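Local coordinates for protein AP endonuclease, family 2 (Brucella melitensis biovar Abortus, PDB 3NGF) that probably interconverts hydroxypyruvate and tartronate semialdehyde as a manganese-binding isomerase of the hyi family, with a xylose isomerase-like TIM barrel related to AP endonucleases, at residues Val147-Leu152 against Leu166-Leu171; Val40-Pro45 against Asp51-Glu56. All coordinates share one frame; numbering follows the deposited sequence. Where two conformers were deposited one is given.

Contact 1. Residues Val147-Leu152 against Leu166-Leu171; sequences VLVEPL and LEAVGL. With MN (manganese (II) ion), chain C.
A168 brings helix 165-175 against the end of strand 146-149 and the loop that follows, with a single methyl group. Its CB sits 3.6 Å from CG of P151, the outermost corner of the proline ring, and 4.3 Å from CG1 of V149, so one small side chain touches two residues that lie two apart on the same side of the chain. The closest pair of alpha carbons is also P151 and A168, at 6.9 Å, a short spacing that the small alanine permits. V149 is further packed by F129 and F133 of helix 122-140 and by I162 of the loop leading to helix 165-175.

Between these two outward-facing residues the chain turns E150 the other way, into the barrel. Its CG stands anti to the backbone N (chi1 -169°) and the chain runs on extended, which carries the carboxylate to the metal: OE2 binds manganese at 2.2 Å. D185, Q211 and E247 supply the remaining protein ligands, and two waters also bind the metal.

E150 is also a predicted proton donor/acceptor. A helix outside, packed on the strand end and the loop after it, with a metal-binding carboxylate turned inward just past the strand's C-terminal end, is the classic division of a TIM barrel's beta-alpha-beta unit.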
ATOM      1  N   VAL A 147      -8.743   5.100   3.970  1.00  8.33           N
ATOM      2  CA  VAL A 147      -8.747   3.884   3.154  1.00  8.03           C
ATOM      3  C   VAL A 147      -8.257   4.209   1.754  1.00  8.14           C
ATOM      4  O   VAL A 147      -8.684   5.203   1.156  1.00  8.30           O
ATOM      5  CB  VAL A 147     -10.146   3.205   3.093  1.00  9.91           C
ATOM      6  CG1 VAL A 147     -11.240   4.155   2.613  1.00 11.09           C
ATOM      7  CG2 VAL A 147     -10.109   1.913   2.260  1.00  7.84           C
ATOM      8  N   LEU A 148      -7.392   3.352   1.219  1.00  7.80           N
ATOM      9  CA  LEU A 148      -6.808   3.586  -0.089  1.00  7.40           C
ATOM     10  C   LEU A 148      -7.181   2.552  -1.114  1.00  8.43           C
ATOM     11  O   LEU A 148      -7.388   1.371  -0.800  1.00  8.30           O
ATOM     12  CB  LEU A 148      -5.277   3.620  -0.006  1.00  8.06           C
ATOM     13  CG  LEU A 148      -4.642   4.613   0.955  1.00  8.02           C
ATOM     14  CD1 LEU A 148      -3.095   4.508   0.881  1.00  9.71           C
ATOM     15  CD2 LEU A 148      -5.155   6.042   0.716  1.00 10.18           C
ATOM     16  N   VAL A 149      -7.200   3.019  -2.364  1.00  8.25           N
ATOM     17  CA  VAL A 149      -7.280   2.160  -3.544  1.00  8.70           C
ATOM     18  C   VAL A 149      -5.911   2.196  -4.202  1.00  8.02           C
ATOM     19  O   VAL A 149      -5.336   3.284  -4.386  1.00  9.59           O
ATOM     20  CB  VAL A 149      -8.391   2.638  -4.544  1.00  8.61           C
ATOM     21  CG1 VAL A 149      -8.303   4.165  -4.870  1.00  9.89           C
ATOM     22  CG2 VAL A 149      -8.374   1.786  -5.867  1.00 11.47           C
ATOM     23  N   GLU A 150      -5.391   1.019  -4.557  1.00  8.83           N
ATOM     24  CA  GLU A 150      -4.068   0.904  -5.198  1.00  8.71           C
ATOM     25  C   GLU A 150      -4.165   0.328  -6.603  1.00  9.80           C
ATOM     26  O   GLU A 150      -4.398  -0.874  -6.756  1.00 10.39           O
ATOM     27  CB  GLU A 150      -3.134  -0.008  -4.423  1.00  9.43           C
ATOM     28  CG  GLU A 150      -1.682   0.077  -4.929  1.00  8.88           C
ATOM     29  CD  GLU A 150      -0.739  -0.999  -4.402  1.00 13.01           C
ATOM     30  OE1 GLU A 150      -1.120  -1.918  -3.659  1.00 13.70           O
ATOM     31  OE2 GLU A 150       0.441  -0.892  -4.757  1.00 10.84           O
ATOM     32  N   PRO A 151      -3.961   1.169  -7.620  1.00  9.43           N
ATOM     33  CA  PRO A 151      -3.823   0.604  -8.982  1.00 10.73           C
ATOM     34  C   PRO A 151      -2.634  -0.350  -9.052  1.00 11.19           C
ATOM     35  O   PRO A 151      -1.553  -0.034  -8.550  1.00 11.29           O
ATOM     36  CB  PRO A 151      -3.591   1.847  -9.852  1.00 10.82           C
ATOM     37  CG  PRO A 151      -4.185   2.968  -9.065  1.00 10.08           C
ATOM     38  CD  PRO A 151      -3.936   2.636  -7.635  1.00  9.64           C
ATOM     39  N   LEU A 152      -2.841  -1.499  -9.690  1.00 11.99           N
ATOM     40  CA  LEU A 152      -1.791  -2.486  -9.877  1.00 12.39           C
ATOM     41  C   LEU A 152      -1.347  -2.453 -11.353  1.00 13.79           C
ATOM     42  O   LEU A 152      -1.427  -1.388 -11.999  1.00 15.27           O
ATOM     43  CB  LEU A 152      -2.256  -3.839  -9.360  1.00 12.26           C
ATOM     44  CG  LEU A 152      -2.691  -3.833  -7.874  1.00 11.44           C
ATOM     45  CD1 LEU A 152      -3.087  -5.232  -7.427  1.00 13.20           C
ATOM     46  CD2 LEU A 152      -1.589  -3.243  -6.941  1.00 11.36           C
ATOM     47  N   LEU A 166      -4.990   7.813 -12.913  1.00 11.90           N
ATOM     48  CA  LEU A 166      -5.991   8.877 -12.989  1.00 12.55           C
ATOM     49  C   LEU A 166      -7.414   8.293 -12.998  1.00 13.24           C
ATOM     50  O   LEU A 166      -8.364   8.941 -12.540  1.00 14.20           O
ATOM     51  CB  LEU A 166      -5.743   9.783 -14.202  1.00 13.97           C
ATOM     52  CG  LEU A 166      -4.447  10.599 -14.191  1.00 14.27           C
ATOM     53  CD1 LEU A 166      -4.409  11.478 -15.435  1.00 16.49           C
ATOM     54  CD2 LEU A 166      -4.345  11.452 -12.950  1.00 14.24           C
ATOM     55  N   GLU A 167      -7.565   7.068 -13.491  1.00 14.06           N
ATOM     56  CA  GLU A 167      -8.856   6.382 -13.424  1.00 14.59           C
ATOM     57  C   GLU A 167      -9.221   6.173 -11.949  1.00 13.37           C
ATOM     58  O   GLU A 167     -10.386   6.334 -11.559  1.00 13.87           O
ATOM     59  CB  GLU A 167      -8.774   5.045 -14.134  1.00 15.21           C
ATOM     60  CG  GLU A 167     -10.043   4.235 -14.077  1.00 17.10           C
ATOM     61  CD  GLU A 167      -9.961   2.935 -14.861  1.00 21.58           C
ATOM     62  OE1 GLU A 167      -8.863   2.571 -15.364  1.00 21.34           O
ATOM     63  OE2 GLU A 167     -11.022   2.274 -14.977  1.00 25.94           O
ATOM     64  N   ALA A 168      -8.228   5.821 -11.135  1.00 12.66           N
ATOM     65  CA  ALA A 168      -8.460   5.621  -9.696  1.00 11.67           C
ATOM     66  C   ALA A 168      -8.821   6.945  -9.019  1.00 11.87           C
ATOM     67  O   ALA A 168      -9.702   6.988  -8.141  1.00 11.89           O
ATOM     68  CB  ALA A 168      -7.232   4.974  -9.003  1.00 11.49           C
ATOM     69  N   VAL A 169      -8.138   8.029  -9.398  1.00 12.04           N
ATOM     70  CA  VAL A 169      -8.483   9.365  -8.895  1.00 11.86           C
ATOM     71  C   VAL A 169      -9.951   9.696  -9.199  1.00 13.25           C
ATOM     72  O   VAL A 169     -10.680  10.213  -8.344  1.00 11.55           O
ATOM     73  CB  VAL A 169      -7.565  10.440  -9.464  1.00 12.43           C
ATOM     74  CG1 VAL A 169      -8.092  11.827  -9.144  1.00 14.64           C
ATOM     75  CG2 VAL A 169      -6.116  10.233  -8.934  1.00  9.71           C
ATOM     76  N   GLY A 170     -10.368   9.370 -10.408  1.00 13.93           N
ATOM     77  CA  GLY A 170     -11.766   9.538 -10.817  1.00 15.02           C
ATOM     78  C   GLY A 170     -12.734   8.718  -9.990  1.00 14.22           C
ATOM     79  O   GLY A 170     -13.819   9.225  -9.612  1.00 15.05           O
ATOM     80  N   LEU A 171     -12.370   7.472  -9.694  1.00 13.33           N
ATOM     81  CA  LEU A 171     -13.241   6.621  -8.876  1.00 13.69           C
ATOM     82  C   LEU A 171     -13.352   7.173  -7.458  1.00 12.42           C
ATOM     83  O   LEU A 171     -14.427   7.177  -6.869  1.00 12.59           O
ATOM     84  CB  LEU A 171     -12.737   5.185  -8.841  1.00 13.50           C
ATOM     85  CG  LEU A 171     -12.984   4.336 -10.085  1.00 16.54           C
ATOM     86  CD1 LEU A 171     -12.226   3.011  -9.919  1.00 18.65           C
ATOM     87  CD2 LEU A 171     -14.487   4.108 -10.231  1.00 17.04           C
TER
HETATM   88 MN    MN C 262       2.203  -1.916  -4.052  1.00 18.06          MN
HETATM   89  O   HOH W   1       0.706  -2.855  -2.329  1.00 17.59           O
HETATM   90  O   HOH W   2       1.820  -3.881  -5.120  1.00 13.92           O

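Contact 2. Residues Val40-Pro45 against Asp51-Glu56; sequences VEFLFP and DVIARE
I53 makes every apolar contact here, meeting F42 and P45 with two different branches. CD1, the end of its longer branch, lies 3.4 Å from CB of P45, an unusually close approach that is doubtful because I53 was deposited in two conformers. The shorter branch, CG2, reaches CZ of F42 at 4.2 Å, approaching the ring obliquely. With CG1 beside the backbone N (chi1 -66°) and CG2 beside the carbonyl carbon, the residue spreads its two methyl ends, one for each partner. F42 arrives from the opposite direction, and P45 also rests on F67 of strand 63-68.

Aromatic packing continues past the pair: F42 meets F25 edge-to-face and also touches F29 of helix 25-34.

Polar interactions keep to other directions. On the helix, the backbone bond from E56 N to V52 O measures 2.9 Å. On the strand, E41 points into the barrel, where OE1 is hydrogen-bonded to H209 and OE2 to both N15 and Q211. Q211 is a manganese ligand, so E41 is a second-shell residue that probably helps to orient it.

The setting is the beta-alpha-beta unit of strand 39-41, helix 50-59 and strand 63-68 in the TIM barrel. Between 40-45 and 51-56, then, the chemistry is wholly apolar: apolar burial packs helix 50-59 on the loop that follows strand 39-41, and the hydrogen bonds of E41 lie apart from this contact.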
ATOM      1  N   VAL A  40       7.307   0.751   9.190  1.00 10.90           N
ATOM      2  CA  VAL A  40       7.154  -0.488   8.449  1.00 10.41           C
ATOM      3  C   VAL A  40       5.746  -0.591   7.841  1.00  9.96           C
ATOM      4  O   VAL A  40       4.797   0.059   8.301  1.00  9.83           O
ATOM      5  CB  VAL A  40       7.427  -1.740   9.307  1.00 10.70           C
ATOM      6  CG1 VAL A  40       8.887  -1.772   9.781  1.00  8.89           C
ATOM      7  CG2 VAL A  40       6.470  -1.806  10.500  1.00 10.90           C
ATOM      8  N   GLU A  41       5.643  -1.428   6.828  1.00  9.03           N
ATOM      9  CA  GLU A  41       4.361  -1.817   6.224  1.00  9.31           C
ATOM     10  C   GLU A  41       4.420  -3.304   5.947  1.00  9.66           C
ATOM     11  O   GLU A  41       5.510  -3.889   5.907  1.00  9.75           O
ATOM     12  CB  GLU A  41       4.098  -1.042   4.941  1.00  9.24           C
ATOM     13  CG  GLU A  41       5.096  -1.301   3.802  1.00  9.79           C
ATOM     14  CD  GLU A  41       4.779  -0.512   2.547  1.00 10.84           C
ATOM     15  OE1 GLU A  41       4.199   0.594   2.654  1.00 14.64           O
ATOM     16  OE2 GLU A  41       5.127  -1.009   1.438  1.00 13.57           O
ATOM     17  N   PHE A  42       3.264  -3.909   5.685  1.00  9.54           N
ATOM     18  CA  PHE A  42       3.210  -5.291   5.224  1.00  9.92           C
ATOM     19  C   PHE A  42       1.807  -5.534   4.704  1.00 11.96           C
ATOM     20  O   PHE A  42       0.961  -4.659   4.845  1.00 13.54           O
ATOM     21  CB  PHE A  42       3.608  -6.326   6.318  1.00 10.31           C
ATOM     22  CG  PHE A  42       3.049  -6.024   7.678  1.00 11.06           C
ATOM     23  CD1 PHE A  42       1.696  -6.196   7.933  1.00 15.55           C
ATOM     24  CD2 PHE A  42       3.862  -5.555   8.688  1.00 11.42           C
ATOM     25  CE1 PHE A  42       1.160  -5.901   9.204  1.00 17.52           C
ATOM     26  CE2 PHE A  42       3.335  -5.274   9.951  1.00 11.97           C
ATOM     27  CZ  PHE A  42       2.018  -5.445  10.210  1.00 13.47           C
ATOM     28  N   LEU A  43       1.542  -6.676   4.078  1.00 14.13           N
ATOM     29  CA  LEU A  43       0.218  -6.889   3.500  1.00 15.13           C
ATOM     30  C   LEU A  43      -0.813  -7.255   4.561  1.00 13.99           C
ATOM     31  O   LEU A  43      -1.764  -6.494   4.807  1.00 13.13           O
ATOM     32  CB  LEU A  43       0.283  -7.945   2.392  1.00 16.04           C
ATOM     33  CG  LEU A  43       0.823  -7.345   1.096  1.00 20.17           C
ATOM     34  CD1 LEU A  43       2.293  -7.134   1.181  1.00 23.39           C
ATOM     35  CD2 LEU A  43       0.450  -8.200  -0.128  1.00 23.00           C
ATOM     36  N   PHE A  44      -0.607  -8.390   5.226  1.00 13.83           N
ATOM     37  CA  PHE A  44      -1.639  -8.961   6.101  1.00 15.07           C
ATOM     38  C   PHE A  44      -1.127  -9.358   7.473  1.00 16.14           C
ATOM     39  O   PHE A  44      -0.249 -10.209   7.581  1.00 18.58           O
ATOM     40  CB  PHE A  44      -2.312 -10.175   5.428  1.00 15.98           C
ATOM     41  CG  PHE A  44      -2.707  -9.943   3.990  1.00 15.61           C
ATOM     42  CD1 PHE A  44      -3.731  -9.064   3.657  1.00 16.00           C
ATOM     43  CD2 PHE A  44      -2.058 -10.610   2.957  1.00 19.16           C
ATOM     44  CE1 PHE A  44      -4.109  -8.856   2.329  1.00 15.88           C
ATOM     45  CE2 PHE A  44      -2.422 -10.389   1.636  1.00 18.88           C
ATOM     46  CZ  PHE A  44      -3.452  -9.517   1.321  1.00 18.00           C
ATOM     47  N   PRO A  45      -1.685  -8.761   8.534  1.00 15.44           N
ATOM     48  CA  PRO A  45      -1.311  -9.154   9.898  1.00 15.34           C
ATOM     49  C   PRO A  45      -2.182 -10.261  10.506  1.00 15.46           C
ATOM     50  O   PRO A  45      -1.958 -10.652  11.660  1.00 16.20           O
ATOM     51  CB  PRO A  45      -1.545  -7.875  10.673  1.00 15.21           C
ATOM     52  CG  PRO A  45      -2.705  -7.261   9.981  1.00 15.60           C
ATOM     53  CD  PRO A  45      -2.548  -7.570   8.527  1.00 15.15           C
ATOM     54  N   ASP A  51      -1.970  -7.916  19.503  1.00 12.57           N
ATOM     55  CA  ASP A  51      -1.191  -7.484  20.657  1.00 12.77           C
ATOM     56  C   ASP A  51       0.326  -7.757  20.458  1.00 11.13           C
ATOM     57  O   ASP A  51       1.174  -6.996  20.944  1.00 11.17           O
ATOM     58  CB  ASP A  51      -1.644  -8.177  21.939  1.00 14.16           C
ATOM     59  CG  ASP A  51      -2.973  -7.665  22.493  1.00 17.52           C
ATOM     60  OD1 ASP A  51      -3.597  -6.736  21.927  1.00 18.19           O
ATOM     61  OD2 ASP A  51      -3.356  -8.214  23.563  1.00 20.72           O
ATOM     62  N   VAL A  52       0.662  -8.872  19.805  1.00 10.73           N
ATOM     63  CA  VAL A  52       2.043  -9.254  19.563  1.00 10.46           C
ATOM     64  C   VAL A  52       2.672  -8.270  18.568  1.00 10.08           C
ATOM     65  O   VAL A  52       3.755  -7.766  18.816  1.00 10.04           O
ATOM     66  CB  VAL A  52       2.153 -10.730  19.060  1.00 10.77           C
ATOM     67  CG1 VAL A  52       3.583 -11.072  18.593  1.00 10.77           C
ATOM     68  CG2 VAL A  52       1.657 -11.693  20.148  1.00 11.43           C
ATOM     69  N   ILE A  53       1.981  -7.990  17.459  0.50  9.95           N
ATOM     70  CA  ILE A  53       2.472  -6.996  16.496  0.50  9.79           C
ATOM     71  C   ILE A  53       2.605  -5.614  17.144  0.50 10.00           C
ATOM     72  O   ILE A  53       3.610  -4.929  16.939  0.50 10.56           O
ATOM     73  CB  ILE A  53       1.580  -6.895  15.232  0.50  9.69           C
ATOM     74  CG1 ILE A  53       1.640  -8.183  14.415  0.50  9.66           C
ATOM     75  CG2 ILE A  53       2.038  -5.728  14.352  0.50  9.71           C
ATOM     76  CD1 ILE A  53       0.628  -8.206  13.220  0.50  9.60           C
ATOM     77  N   ALA A  54       1.636  -5.226  17.980  1.00 10.29           N
ATOM     78  CA  ALA A  54       1.724  -3.928  18.723  1.00 10.81           C
ATOM     79  C   ALA A  54       3.024  -3.861  19.552  1.00 10.82           C
ATOM     80  O   ALA A  54       3.718  -2.819  19.577  1.00 11.24           O
ATOM     81  CB  ALA A  54       0.483  -3.735  19.659  1.00 11.39           C
ATOM     82  N   ARG A  55       3.349  -4.962  20.215  1.00 11.26           N
ATOM     83  CA  ARG A  55       4.565  -5.040  21.042  1.00 11.24           C
ATOM     84  C   ARG A  55       5.830  -5.032  20.190  1.00 11.89           C
ATOM     85  O   ARG A  55       6.824  -4.418  20.549  1.00 12.53           O
ATOM     86  CB  ARG A  55       4.517  -6.241  21.996  1.00 11.20           C
ATOM     87  CG  ARG A  55       3.647  -5.991  23.247  1.00 11.51           C
ATOM     88  CD  ARG A  55       3.807  -7.124  24.256  1.00 11.03           C
ATOM     89  NE  ARG A  55       3.190  -8.380  23.788  1.00 11.05           N
ATOM     90  CZ  ARG A  55       1.920  -8.718  23.948  1.00 14.39           C
ATOM     91  NH1 ARG A  55       1.471  -9.876  23.472  1.00 13.73           N
ATOM     92  NH2 ARG A  55       1.084  -7.916  24.582  1.00 17.47           N
ATOM     93  N   GLU A  56       5.785  -5.672  19.026  1.00 12.10           N
ATOM     94  CA  GLU A  56       6.901  -5.561  18.077  1.00 11.66           C
ATOM     95  C   GLU A  56       7.197  -4.102  17.717  1.00 11.57           C
ATOM     96  O   GLU A  56       8.358  -3.673  17.704  1.00 13.28           O
ATOM     97  CB  GLU A  56       6.617  -6.316  16.783  1.00 11.56           C
ATOM     98  CG  GLU A  56       6.578  -7.818  16.825  1.00 11.50           C
ATOM     99  CD  GLU A  56       7.905  -8.487  17.123  1.00 13.57           C
ATOM    100  OE1 GLU A  56       8.985  -7.818  17.130  1.00 13.55           O
ATOM    101  OE2 GLU A  56       7.859  -9.721  17.339  1.00 14.37           O
TER

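Overall arrangement
Both contacts are buried, and both pack a helix of the same eight-stranded parallel barrel on the end of the strand before it or the loop that follows. They lie on opposite sides of the chain's centre, their own centres 25 Å apart, and do not touch. Contact 1, its centre about 11 Å from the chain's centre against about 14 Å for contact 2, relies on one alanine methyl; contact 2 uses a branched side chain against a proline and an aromatic ring. In each, a glutamate turns inward: E150, just past its strand, binds manganese directly, whereas E41, ending its own, reaches it through Q211. The two glutamates, not the packing, relate both places to the metal site.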